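Local coordinates for protein exotoxin type A (Streptococcus pyogenes phage T12, PDB 1FNU) that is a secreted superantigen, the scarlet fever toxin, with the OB-fold and beta-grasp domains of its family, and probably acts as a toxin, at residues I172-I175 and S181-F184; E144-V149 and M199-N204; C98-V103 and T193-L198; V119-S122 and S128-F131. All coordinates share one frame; numbering follows the deposited sequence.

Overall arrangement
From the N terminus, the chain first lays down residues 98-103, on a strand of the OB-fold domain, whose partner comes only 90 residues later at 193-198, so contact 3 closes a long loop between the two domains. Inside that loop lie two hairpins: contact 4 (119-122 with 128-131) at one edge of the five-stranded beta-grasp sheet and contact 1 (172-175 with 181-184) at the other, their centres about 15 Å apart. Helix 142-157 supplies residues 144-149, which meet 199-204 in contact 2. That loop encloses contact 1 and crosses contact 3. Contact 2 touches all three others and so links the beta-grasp sheet to the domain interface.

Contact 1: residues I172-I175 and S181-F184; sequences IKFI and SFWF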
loop_
_atom_site.group_PDB
_atom_site.type_symbol
_atom_site.label_atom_id
_atom_site.label_comp_id
_atom_site.label_asym_id
_atom_site.label_seq_id
_atom_site.Cartn_x
_atom_site.Cartn_y
_atom_site.Cartn_z
ATOM N N ILE A 172 -30.100 -8.219 8.527
ATOM C CA ILE A 172 -31.074 -8.438 7.463
ATOM C C ILE A 172 -30.996 -9.942 7.236
ATOM O O ILE A 172 -29.893 -10.526 7.234
ATOM C CB ILE A 172 -30.700 -7.659 6.220
ATOM C CG1 ILE A 172 -31.748 -7.907 5.131
ATOM C CG2 ILE A 172 -29.289 -8.054 5.775
ATOM C CD1 ILE A 172 -31.571 -7.041 3.935
ATOM N N LYS A 173 -32.159 -10.554 7.084
ATOM C CA LYS A 173 -32.252 -12.001 6.938
ATOM C C LYS A 173 -32.916 -12.323 5.632
ATOM O O LYS A 173 -33.930 -11.753 5.283
ATOM C CB LYS A 173 -33.071 -12.606 8.088
ATOM C CG LYS A 173 -33.438 -14.096 7.927
ATOM C CD LYS A 173 -34.290 -14.631 9.107
ATOM C CE LYS A 173 -34.587 -16.161 8.983
ATOM N NZ LYS A 173 -35.080 -16.842 10.290
ATOM N N PHE A 174 -32.277 -13.215 4.899
ATOM C CA PHE A 174 -32.758 -13.638 3.609
ATOM C C PHE A 174 -33.328 -15.063 3.774
ATOM O O PHE A 174 -32.702 -15.958 4.376
ATOM C CB PHE A 174 -31.617 -13.566 2.603
ATOM C CG PHE A 174 -31.298 -12.174 2.137
ATOM C CD1 PHE A 174 -32.125 -11.541 1.249
ATOM C CD2 PHE A 174 -30.147 -11.497 2.603
ATOM C CE1 PHE A 174 -31.841 -10.261 0.805
ATOM C CE2 PHE A 174 -29.849 -10.239 2.174
ATOM C CZ PHE A 174 -30.700 -9.608 1.267
ATOM N N ILE A 175 -34.546 -15.250 3.264
ATOM C CA ILE A 175 -35.219 -16.541 3.358
ATOM C C ILE A 175 -35.580 -17.029 1.943
ATOM O O ILE A 175 -36.590 -16.602 1.379
ATOM C CB ILE A 175 -36.474 -16.415 4.208
ATOM C CG1 ILE A 175 -36.169 -15.576 5.463
ATOM C CG2 ILE A 175 -36.916 -17.848 4.684
ATOM C CD1 ILE A 175 -37.388 -15.057 6.041
ATOM N N SER A 181 -31.728 -20.289 5.265
ATOM C CA SER A 181 -31.919 -18.829 5.365
ATOM C C SER A 181 -30.491 -18.300 5.764
ATOM O O SER A 181 -29.619 -19.102 6.157
ATOM C CB SER A 181 -32.932 -18.522 6.491
ATOM O OG SER A 181 -32.377 -18.911 7.775
ATOM N N PHE A 182 -30.227 -16.993 5.610
ATOM C CA PHE A 182 -28.930 -16.427 6.041
ATOM C C PHE A 182 -29.048 -14.942 6.427
ATOM O O PHE A 182 -30.075 -14.277 6.169
ATOM C CB PHE A 182 -27.784 -16.678 4.986
ATOM C CG PHE A 182 -28.085 -16.171 3.611
ATOM C CD1 PHE A 182 -27.828 -14.869 3.251
ATOM C CD2 PHE A 182 -28.748 -16.981 2.710
ATOM C CE1 PHE A 182 -28.236 -14.367 2.017
ATOM C CE2 PHE A 182 -29.183 -16.505 1.448
ATOM C CZ PHE A 182 -28.930 -15.191 1.099
ATOM N N TRP A 183 -28.018 -14.384 7.048
ATOM C CA TRP A 183 -28.236 -13.020 7.411
ATOM C C TRP A 183 -26.934 -12.273 7.405
ATOM O O TRP A 183 -25.881 -12.912 7.359
ATOM C CB TRP A 183 -28.943 -12.927 8.783
ATOM C CG TRP A 183 -28.248 -13.647 9.838
ATOM C CD1 TRP A 183 -28.462 -14.928 10.262
ATOM C CD2 TRP A 183 -27.173 -13.133 10.634
ATOM N NE1 TRP A 183 -27.586 -15.243 11.289
ATOM C CE2 TRP A 183 -26.784 -14.155 11.530
ATOM C CE3 TRP A 183 -26.498 -11.895 10.679
ATOM C CZ2 TRP A 183 -25.739 -13.983 12.470
ATOM C CZ3 TRP A 183 -25.448 -11.726 11.627
ATOM C CH2 TRP A 183 -25.087 -12.763 12.502
ATOM N N PHE A 184 -27.028 -10.938 7.347
ATOM C CA PHE A 184 -25.846 -10.067 7.345
ATOM C C PHE A 184 -26.010 -9.061 8.505
ATOM O O PHE A 184 -27.100 -8.494 8.683
ATOM C CB PHE A 184 -25.748 -9.226 6.052
ATOM C CG PHE A 184 -25.701 -10.017 4.772
ATOM C CD1 PHE A 184 -25.022 -11.186 4.682
ATOM C CD2 PHE A 184 -26.330 -9.523 3.636
ATOM C CE1 PHE A 184 -24.976 -11.875 3.463
ATOM C CE2 PHE A 184 -26.259 -10.241 2.405
ATOM C CZ PHE A 184 -25.590 -11.387 2.363
#
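Phe174 and Phe182 are a hydrogen-bonded pair in the beta hairpin of strands 169-176 and 182-185, at one edge of the beta-grasp sheet. The strands run antiparallel, and four backbone bonds satisfy both N-H groups and both carbonyls of two pairs. In the first pair, Ile172 N donates to Phe184 O at 3.0 Å, lying in that carbonyl's plane, and Phe184 N answers to Ile172 O. In the second, Phe174 N reaches Phe182 O at 2.8 Å and is nearly straight at its hydrogen (169°), while Phe182 N returns a bond to Phe174 O. Phe182 O has a further, softer partner in the CA-H of Lys173, with CA 3.2 Å from the oxygen. The intervening pair, Lys173 and Trp183, is non-hydrogen-bonded: the Lys173 backbone bonds to Glu215 of strand 212-219, and Trp183 O accepts from Gln1 NE2. On their face, Lys173 NZ forms a salt bridge with Asp3, and Trp183 NE1 donates to Gln2 O.

The opposite face is apolar. There Phe174, Phe182 and Phe184 form an aromatic cluster under helix 142-157, whose Ala142 touches the latter two. With CG held between the backbone N and the carbonyl carbon, chi1 56° brings the Phe182 ring in under Phe174 CB. The ring planes are near parallel, 29° apart, but slid so far that the rings barely overlap. Phe184 is turned more steeply, its CE2 3.6 Å from Phe174 CE2, and its CB packs alongside Ile172 CG2. Instead of ring on ring, it is Phe174 CB that sits over the Phe182 face, 3.8 Å from the centroid.

Contact 2: residues E144-V149 and M199-N204; sequences ELDYKV and MIYKDN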
loop_
_atom_site.group_PDB
_atom_site.type_symbol
_atom_site.label_atom_id
_atom_site.label_comp_id
_atom_site.label_asym_id
_atom_site.label_seq_id
_atom_site.Cartn_x
_atom_site.Cartn_y
_atom_site.Cartn_z
ATOM N N GLU A 144 -27.211 -7.136 -3.966
ATOM C CA GLU A 144 -27.999 -6.096 -4.577
ATOM C C GLU A 144 -29.249 -5.696 -3.734
ATOM O O GLU A 144 -29.604 -4.505 -3.563
ATOM C CB GLU A 144 -28.406 -6.526 -5.998
ATOM C CG GLU A 144 -29.560 -5.763 -6.559
ATOM C CD GLU A 144 -29.892 -6.145 -8.028
ATOM O OE1 GLU A 144 -29.075 -6.839 -8.677
ATOM O OE2 GLU A 144 -30.965 -5.720 -8.541
ATOM N N LEU A 145 -29.874 -6.692 -3.159
ATOM C CA LEU A 145 -31.111 -6.422 -2.403
ATOM C C LEU A 145 -30.837 -5.707 -1.087
ATOM O O LEU A 145 -31.599 -4.812 -0.709
ATOM C CB LEU A 145 -31.814 -7.723 -2.178
ATOM C CG LEU A 145 -32.234 -8.358 -3.515
ATOM C CD1 LEU A 145 -32.821 -9.661 -3.155
ATOM C CD2 LEU A 145 -33.242 -7.626 -4.244
ATOM N N ASP A 146 -29.742 -6.088 -0.441
ATOM C CA ASP A 146 -29.253 -5.472 0.842
ATOM C C ASP A 146 -28.888 -4.017 0.511
ATOM O O ASP A 146 -29.313 -3.088 1.190
ATOM C CB ASP A 146 -28.069 -6.288 1.310
ATOM C CG ASP A 146 -27.549 -5.879 2.662
ATOM O OD1 ASP A 146 -28.343 -5.386 3.503
ATOM O OD2 ASP A 146 -26.336 -6.100 2.908
ATOM N N TYR A 147 -28.177 -3.788 -0.590
ATOM C CA TYR A 147 -27.852 -2.415 -0.906
ATOM C C TYR A 147 -29.131 -1.632 -0.948
ATOM O O TYR A 147 -29.260 -0.657 -0.264
ATOM C CB TYR A 147 -27.156 -2.245 -2.238
ATOM C CG TYR A 147 -27.063 -0.778 -2.528
ATOM C CD1 TYR A 147 -26.131 0.042 -1.860
ATOM C CD2 TYR A 147 -27.954 -0.174 -3.405
ATOM C CE1 TYR A 147 -26.116 1.450 -2.053
ATOM C CE2 TYR A 147 -27.939 1.255 -3.618
ATOM C CZ TYR A 147 -27.031 2.059 -2.939
ATOM O OH TYR A 147 -27.107 3.485 -3.194
ATOM N N LYS A 148 -30.080 -2.027 -1.805
ATOM C CA LYS A 148 -31.356 -1.303 -1.825
ATOM C C LYS A 148 -32.084 -1.227 -0.456
ATOM O O LYS A 148 -32.650 -0.210 -0.103
ATOM C CB LYS A 148 -32.258 -1.932 -2.884
ATOM C CG LYS A 148 -31.659 -1.639 -4.260
ATOM C CD LYS A 148 -32.245 -2.564 -5.368
ATOM C CE LYS A 148 -32.130 -1.994 -6.791
ATOM N NZ LYS A 148 -32.421 -3.017 -7.885
ATOM N N VAL A 149 -32.049 -2.274 0.350
ATOM C CA VAL A 149 -32.742 -2.130 1.627
ATOM C C VAL A 149 -32.034 -1.013 2.413
ATOM O O VAL A 149 -32.673 -0.107 2.957
ATOM C CB VAL A 149 -32.663 -3.427 2.425
ATOM C CG1 VAL A 149 -33.096 -3.194 3.912
ATOM C CG2 VAL A 149 -33.547 -4.479 1.757
ATOM N N MET A 199 -16.725 -8.343 2.824
ATOM C CA MET A 199 -16.524 -9.736 2.546
ATOM C C MET A 199 -17.834 -10.452 2.863
ATOM O O MET A 199 -17.944 -11.590 2.511
ATOM C CB MET A 199 -15.315 -10.293 3.319
ATOM C CG MET A 199 -13.963 -9.776 2.746
ATOM S SD MET A 199 -12.477 -10.261 3.738
ATOM C CE MET A 199 -12.347 -11.881 3.430
ATOM N N ILE A 200 -18.836 -9.809 3.471
ATOM C CA ILE A 200 -20.120 -10.540 3.587
ATOM C C ILE A 200 -20.711 -10.851 2.186
ATOM O O ILE A 200 -21.606 -11.697 2.054
ATOM C CB ILE A 200 -21.186 -9.727 4.406
ATOM C CG1 ILE A 200 -21.301 -8.330 3.790
ATOM C CG2 ILE A 200 -20.796 -9.793 5.945
ATOM C CD1 ILE A 200 -22.501 -7.505 4.185
ATOM N N TYR A 201 -20.206 -10.199 1.138
ATOM C CA TYR A 201 -20.690 -10.421 -0.242
ATOM C C TYR A 201 -19.789 -11.282 -1.117
ATOM O O TYR A 201 -20.069 -11.538 -2.338
ATOM C CB TYR A 201 -20.819 -9.083 -0.986
ATOM C CG TYR A 201 -21.709 -8.156 -0.295
ATOM C CD1 TYR A 201 -22.910 -8.605 0.256
ATOM C CD2 TYR A 201 -21.376 -6.784 -0.201
ATOM C CE1 TYR A 201 -23.772 -7.700 0.874
ATOM C CE2 TYR A 201 -22.215 -5.880 0.398
ATOM C CZ TYR A 201 -23.415 -6.322 0.930
ATOM O OH TYR A 201 -24.224 -5.371 1.503
ATOM N N LYS A 202 -18.679 -11.688 -0.524
ATOM C CA LYS A 202 -17.725 -12.463 -1.281
ATOM C C LYS A 202 -18.267 -13.786 -1.856
ATOM O O LYS A 202 -17.830 -14.202 -2.944
ATOM C CB LYS A 202 -16.490 -12.772 -0.400
ATOM C CG LYS A 202 -15.198 -13.036 -1.160
ATOM C CD LYS A 202 -13.994 -13.204 -0.191
ATOM C CE LYS A 202 -13.432 -14.664 -0.163
ATOM N NZ LYS A 202 -12.555 -15.052 -1.274
ATOM N N ASP A 203 -19.205 -14.434 -1.164
ATOM C CA ASP A 203 -19.631 -15.751 -1.648
ATOM C C ASP A 203 -20.617 -15.613 -2.786
ATOM O O ASP A 203 -21.099 -16.595 -3.269
ATOM C CB ASP A 203 -20.201 -16.650 -0.537
ATOM C CG ASP A 203 -21.503 -16.111 0.093
ATOM O OD1 ASP A 203 -22.237 -15.257 -0.502
ATOM O OD2 ASP A 203 -21.813 -16.595 1.231
ATOM N N ASN A 204 -20.882 -14.368 -3.181
ATOM C CA ASN A 204 -21.747 -14.062 -4.317
ATOM C C ASN A 204 -23.111 -14.686 -4.213
ATOM O O ASN A 204 -23.716 -14.979 -5.226
ATOM C CB ASN A 204 -21.044 -14.561 -5.568
ATOM C CG ASN A 204 -21.500 -13.886 -6.822
ATOM O OD1 ASN A 204 -21.637 -12.655 -6.910
ATOM N ND2 ASN A 204 -21.671 -14.707 -7.859
#
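Tyr201 brings the hydroxyl end of its ring over the carboxylate of Asp146, and this one meeting carries nearly all of the contact. Tyr201 OH donates to Asp146 OD2 at 2.6 Å, a short bond between buried groups. The hydroxyl comes from above the carboxylate, 38° out of its plane, whereas the oxygen lies at the ring's edge, close to the ring plane. The two flat groups are accordingly turned 69° against each other. On the helix, Asp146 CG stands anti to the backbone N (chi1 -174°), which carries the carboxylate out from the helix flank toward the tyrosine.

The helix is 142-157, the long helix packed on the sheet of the beta-grasp domain, and the opposing residues form the end of a 3-10 segment and a type I turn, Tyr201 to Asn204, that lead into strand 206-208. Neither polar group depends on the other alone. Asp146 OD2 also takes a salt bridge from Arg150, one turn further along the helix, and Tyr201 OH is hydrogen-bonded to Tyr25 OH. The arginine would be expected to stabilise the carboxylate in its charged form. Ile200 flanks the bond: its CG1 lies over the centre of one face of the Tyr201 ring, 3.8 Å above the plane, and its CD1 approaches Asp146 OD2 to 4.3 Å. Three residues on, at the end of the turn, Asn204 OD1 accepts from Val103 N of the OB-fold domain.

Contact 3: residues C98-V103 and T193-L198; sequences CIYGGV and TQSKYL
Tyr100 holds CG anti to its carbonyl carbon (chi1 -76°), and Ser195 places OG anti to its own backbone N (chi1 178°); together these torsions bring the two hydroxyls within 3.1 Å, Tyr100 OH to Ser195 OG. They are hydrogen-bonded, though the proton's owner is not settled. Ser195 O is close as well, 3.0 Å from Tyr100 OH, so the phenol end sits against both the side chain and the carbonyl of one residue. Nearer its root, the ring lies crosswise to Leu198, with Tyr100 CD2 3.8 Å from Leu198 CB and Tyr100 CB 3.6 Å from Leu198 O. The side chain thus reaches from Leu198 back to Ser195, with its hydroxyl at the serine.

The short helix 194-197 is capped by Thr193, whose OG1 accepts from Lys196 N at 3.2 Å. Next to the cap, Gln194 N is hydrogen-bonded to Glu94 of a third subunit. On the strand side, Cys98 is joined to Cys87 by a disulfide. With its strand in the OB-fold domain and the helix in the beta-grasp domain, Tyr100 bridges the interface of the two-domain architecture of staphylococcal and streptococcal superantigens.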
loop_
_atom_site.group_PDB
_atom_site.type_symbol
_atom_site.label_atom_id
_atom_site.label_comp_id
_atom_site.label_asym_id
_atom_site.label_seq_id
_atom_site.Cartn_x
_atom_site.Cartn_y
_atom_site.Cartn_z
ATOM N N CYS A 98 -13.309 -1.540 -6.181
ATOM C CA CYS A 98 -13.370 -2.939 -5.862
ATOM C C CYS A 98 -14.671 -3.308 -5.210
ATOM O O CYS A 98 -15.274 -2.517 -4.515
ATOM C CB CYS A 98 -12.230 -3.341 -4.904
ATOM S SG CYS A 98 -10.504 -3.411 -5.547
ATOM N N ILE A 99 -15.089 -4.534 -5.474
ATOM C CA ILE A 99 -16.283 -5.114 -4.876
ATOM C C ILE A 99 -16.045 -6.600 -4.529
ATOM O O ILE A 99 -15.028 -7.198 -4.875
ATOM C CB ILE A 99 -17.543 -5.027 -5.844
ATOM C CG1 ILE A 99 -17.358 -5.868 -7.163
ATOM C CG2 ILE A 99 -17.842 -3.565 -6.244
ATOM C CD1 ILE A 99 -18.744 -6.063 -7.915
ATOM N N TYR A 100 -16.995 -7.171 -3.798
ATOM C CA TYR A 100 -16.954 -8.574 -3.483
ATOM C C TYR A 100 -18.262 -9.086 -4.104
ATOM O O TYR A 100 -19.301 -8.385 -4.108
ATOM C CB TYR A 100 -16.926 -8.827 -1.996
ATOM C CG TYR A 100 -15.567 -8.564 -1.374
ATOM C CD1 TYR A 100 -14.552 -9.540 -1.349
ATOM C CD2 TYR A 100 -15.306 -7.318 -0.808
ATOM C CE1 TYR A 100 -13.299 -9.260 -0.756
ATOM C CE2 TYR A 100 -14.096 -7.019 -0.231
ATOM C CZ TYR A 100 -13.117 -7.957 -0.201
ATOM O OH TYR A 100 -11.987 -7.615 0.412
ATOM N N GLY A 101 -18.152 -10.266 -4.710
ATOM C CA GLY A 101 -19.282 -10.870 -5.393
ATOM C C GLY A 101 -19.985 -9.966 -6.380
ATOM O O GLY A 101 -19.342 -9.315 -7.222
ATOM N N GLY A 102 -21.321 -9.926 -6.267
ATOM C CA GLY A 102 -22.184 -9.099 -7.109
ATOM C C GLY A 102 -22.324 -9.489 -8.584
ATOM O O GLY A 102 -22.663 -8.676 -9.408
ATOM N N VAL A 103 -22.042 -10.738 -8.906
ATOM C CA VAL A 103 -22.046 -11.185 -10.293
ATOM C C VAL A 103 -23.170 -12.163 -10.661
ATOM O O VAL A 103 -23.326 -13.172 -9.981
ATOM C CB VAL A 103 -20.718 -11.926 -10.559
ATOM C CG1 VAL A 103 -20.787 -12.677 -11.950
ATOM C CG2 VAL A 103 -19.551 -10.928 -10.500
ATOM N N THR A 193 -12.217 -2.166 8.580
ATOM C CA THR A 193 -11.970 -1.486 7.312
ATOM C C THR A 193 -13.118 -1.924 6.432
ATOM O O THR A 193 -13.705 -3.048 6.582
ATOM C CB THR A 193 -10.629 -1.918 6.560
ATOM O OG1 THR A 193 -10.677 -3.323 6.319
ATOM C CG2 THR A 193 -9.416 -1.528 7.328
ATOM N N GLN A 194 -13.430 -1.057 5.490
ATOM C CA GLN A 194 -14.504 -1.317 4.527
ATOM C C GLN A 194 -14.250 -2.644 3.733
ATOM O O GLN A 194 -15.178 -3.475 3.473
ATOM C CB GLN A 194 -14.596 -0.109 3.579
ATOM C CG GLN A 194 -15.238 1.116 4.175
ATOM C CD GLN A 194 -15.012 2.351 3.275
ATOM O OE1 GLN A 194 -15.806 3.325 3.236
ATOM N NE2 GLN A 194 -13.905 2.313 2.544
ATOM N N SER A 195 -12.984 -2.848 3.398
ATOM C CA SER A 195 -12.553 -4.012 2.639
ATOM C C SER A 195 -12.886 -5.324 3.381
ATOM O O SER A 195 -13.319 -6.289 2.757
ATOM C CB SER A 195 -11.035 -3.950 2.401
ATOM O OG SER A 195 -10.603 -5.101 1.702
ATOM N N LYS A 196 -12.591 -5.363 4.675
ATOM C CA LYS A 196 -12.865 -6.545 5.474
ATOM C C LYS A 196 -14.390 -6.794 5.707
ATOM O O LYS A 196 -14.869 -7.915 5.531
ATOM C CB LYS A 196 -12.119 -6.482 6.818
ATOM C CG LYS A 196 -12.965 -5.725 7.884
ATOM C CD LYS A 196 -12.565 -5.744 9.465
ATOM C CE LYS A 196 -12.308 -7.196 10.063
ATOM N NZ LYS A 196 -13.493 -8.258 10.025
ATOM N N TYR A 197 -15.130 -5.716 5.979
ATOM C CA TYR A 197 -16.552 -5.706 6.230
ATOM C C TYR A 197 -17.305 -6.211 5.001
ATOM O O TYR A 197 -18.253 -7.011 5.129
ATOM C CB TYR A 197 -17.097 -4.282 6.473
ATOM C CG TYR A 197 -18.598 -4.272 6.722
ATOM C CD1 TYR A 197 -19.127 -4.856 7.877
ATOM C CD2 TYR A 197 -19.491 -3.859 5.714
ATOM C CE1 TYR A 197 -20.471 -5.064 8.024
ATOM C CE2 TYR A 197 -20.832 -4.059 5.858
ATOM C CZ TYR A 197 -21.318 -4.675 7.015
ATOM O OH TYR A 197 -22.678 -4.891 7.151
ATOM N N LEU A 198 -16.888 -5.775 3.804
ATOM C CA LEU A 198 -17.645 -6.117 2.600
ATOM C C LEU A 198 -17.557 -7.587 2.124
ATOM O O LEU A 198 -18.281 -8.026 1.202
ATOM C CB LEU A 198 -17.303 -5.069 1.490
ATOM C CG LEU A 198 -17.909 -3.643 1.749
ATOM C CD1 LEU A 198 -17.408 -2.644 0.732
ATOM C CD2 LEU A 198 -19.476 -3.724 1.625
#

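Contact 4: residues V119-S122 and S128-F131; sequences VKVS and SLSF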
loop_
_atom_site.group_PDB
_atom_site.type_symbol
_atom_site.label_atom_id
_atom_site.label_comp_id
_atom_site.label_asym_id
_atom_site.label_seq_id
_atom_site.Cartn_x
_atom_site.Cartn_y
_atom_site.Cartn_z
ATOM N N VAL A 119 -40.396 -5.621 2.057
ATOM C CA VAL A 119 -39.399 -5.786 3.115
ATOM C C VAL A 119 -40.006 -5.563 4.478
ATOM O O VAL A 119 -40.489 -4.486 4.760
ATOM C CB VAL A 119 -38.180 -4.806 2.889
ATOM C CG1 VAL A 119 -37.191 -4.921 4.022
ATOM C CG2 VAL A 119 -37.497 -5.108 1.546
ATOM N N LYS A 120 -39.962 -6.596 5.311
ATOM C CA LYS A 120 -40.511 -6.564 6.650
ATOM C C LYS A 120 -39.549 -6.075 7.694
ATOM O O LYS A 120 -38.609 -6.778 8.025
ATOM C CB LYS A 120 -40.998 -7.945 7.064
ATOM C CG LYS A 120 -42.422 -8.311 6.538
ATOM C CD LYS A 120 -42.804 -9.726 7.022
ATOM C CE LYS A 120 -43.733 -10.480 6.044
ATOM N NZ LYS A 120 -43.488 -12.000 6.151
ATOM N N VAL A 121 -39.809 -4.892 8.242
ATOM C CA VAL A 121 -38.942 -4.373 9.273
ATOM C C VAL A 121 -39.548 -4.414 10.673
ATOM O O VAL A 121 -40.675 -3.954 10.884
ATOM C CB VAL A 121 -38.535 -2.901 8.988
ATOM C CG1 VAL A 121 -37.556 -2.424 10.068
ATOM C CG2 VAL A 121 -37.888 -2.759 7.595
ATOM N N SER A 122 -38.789 -4.982 11.624
ATOM C CA SER A 122 -39.157 -5.024 13.044
ATOM C C SER A 122 -38.166 -4.117 13.738
ATOM O O SER A 122 -37.018 -4.040 13.324
ATOM C CB SER A 122 -38.967 -6.394 13.678
ATOM O OG SER A 122 -39.815 -7.334 13.079
ATOM N N SER A 128 -42.797 -2.439 12.716
ATOM C CA SER A 128 -43.401 -1.175 12.468
ATOM C C SER A 128 -43.416 -0.685 11.061
ATOM O O SER A 128 -43.976 0.392 10.826
ATOM C CB SER A 128 -42.745 -0.141 13.375
ATOM O OG SER A 128 -41.423 -0.568 13.655
ATOM N N LEU A 129 -42.770 -1.381 10.127
ATOM C CA LEU A 129 -42.819 -0.916 8.735
ATOM C C LEU A 129 -42.448 -1.899 7.662
ATOM O O LEU A 129 -41.664 -2.841 7.860
ATOM C CB LEU A 129 -41.975 0.358 8.461
ATOM C CG LEU A 129 -40.527 0.464 7.901
ATOM C CD1 LEU A 129 -40.254 -0.599 6.831
ATOM C CD2 LEU A 129 -40.280 1.866 7.252
ATOM N N SER A 130 -43.056 -1.632 6.519
ATOM C CA SER A 130 -42.834 -2.375 5.316
ATOM C C SER A 130 -42.645 -1.365 4.240
ATOM O O SER A 130 -43.293 -0.321 4.251
ATOM C CB SER A 130 -44.030 -3.249 4.937
ATOM O OG SER A 130 -44.092 -4.369 5.774
ATOM N N PHE A 131 -41.712 -1.672 3.347
ATOM C CA PHE A 131 -41.453 -0.883 2.162
ATOM C C PHE A 131 -41.078 -1.928 1.103
ATOM O O PHE A 131 -40.861 -3.111 1.400
ATOM C CB PHE A 131 -40.339 0.149 2.342
ATOM C CG PHE A 131 -39.007 -0.415 2.740
ATOM C CD1 PHE A 131 -38.732 -0.742 4.068
ATOM C CD2 PHE A 131 -38.011 -0.593 1.783
ATOM C CE1 PHE A 131 -37.490 -1.237 4.458
ATOM C CE2 PHE A 131 -36.738 -1.100 2.166
ATOM C CZ PHE A 131 -36.482 -1.417 3.488
#
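Val119 and Val121 pair with Phe131 and Leu129 across two antiparallel strands whose axes run at 162° and approach to 5.0 Å, forming the edge hairpin of the beta-grasp sheet. The ladder is uneven. Val119 N donates to Phe131 O at 2.6 Å and Val121 N to Leu129 O at 2.8 Å, each donor almost in line with the carbonyl it meets, but the return bonds, from Phe131 N to Val119 O and from Leu129 N to Val121 O, are both weak. The weak bond from Leu129 N is consistent with a classic beta bulge, in which Ser128 and Leu129 both face Val121.

On the face of Val119, Val121, Leu129 and Phe131, the Phe131 ring is met by both valines. Its CG lies between the backbone N and the carbonyl carbon (chi1 58°), which folds the ring back over the neighbouring strand until Val119 CB stands over one face, 3.9 Å from the centroid. Val119 CG1 meets the far end of the ring at CZ. At the rim, Val121 CG2 touches CE1 of Phe131 at 3.5 Å and is pressed more tightly by Leu129 CD1, only 3.3 Å away. Leu129 runs alongside Val121. Helix 142-157 covers this face: Val149 packs on Val119 and Phe131, and Tyr152 stacks on the phenylalanine ring.

Across the strands the side-chain chemistry is thus hydrocarbon and ring contact; the polar grip belongs to the backbone, and its two short bonds, both donated by strand 119-122, should hold the hairpin more firmly than the two weak ones returning.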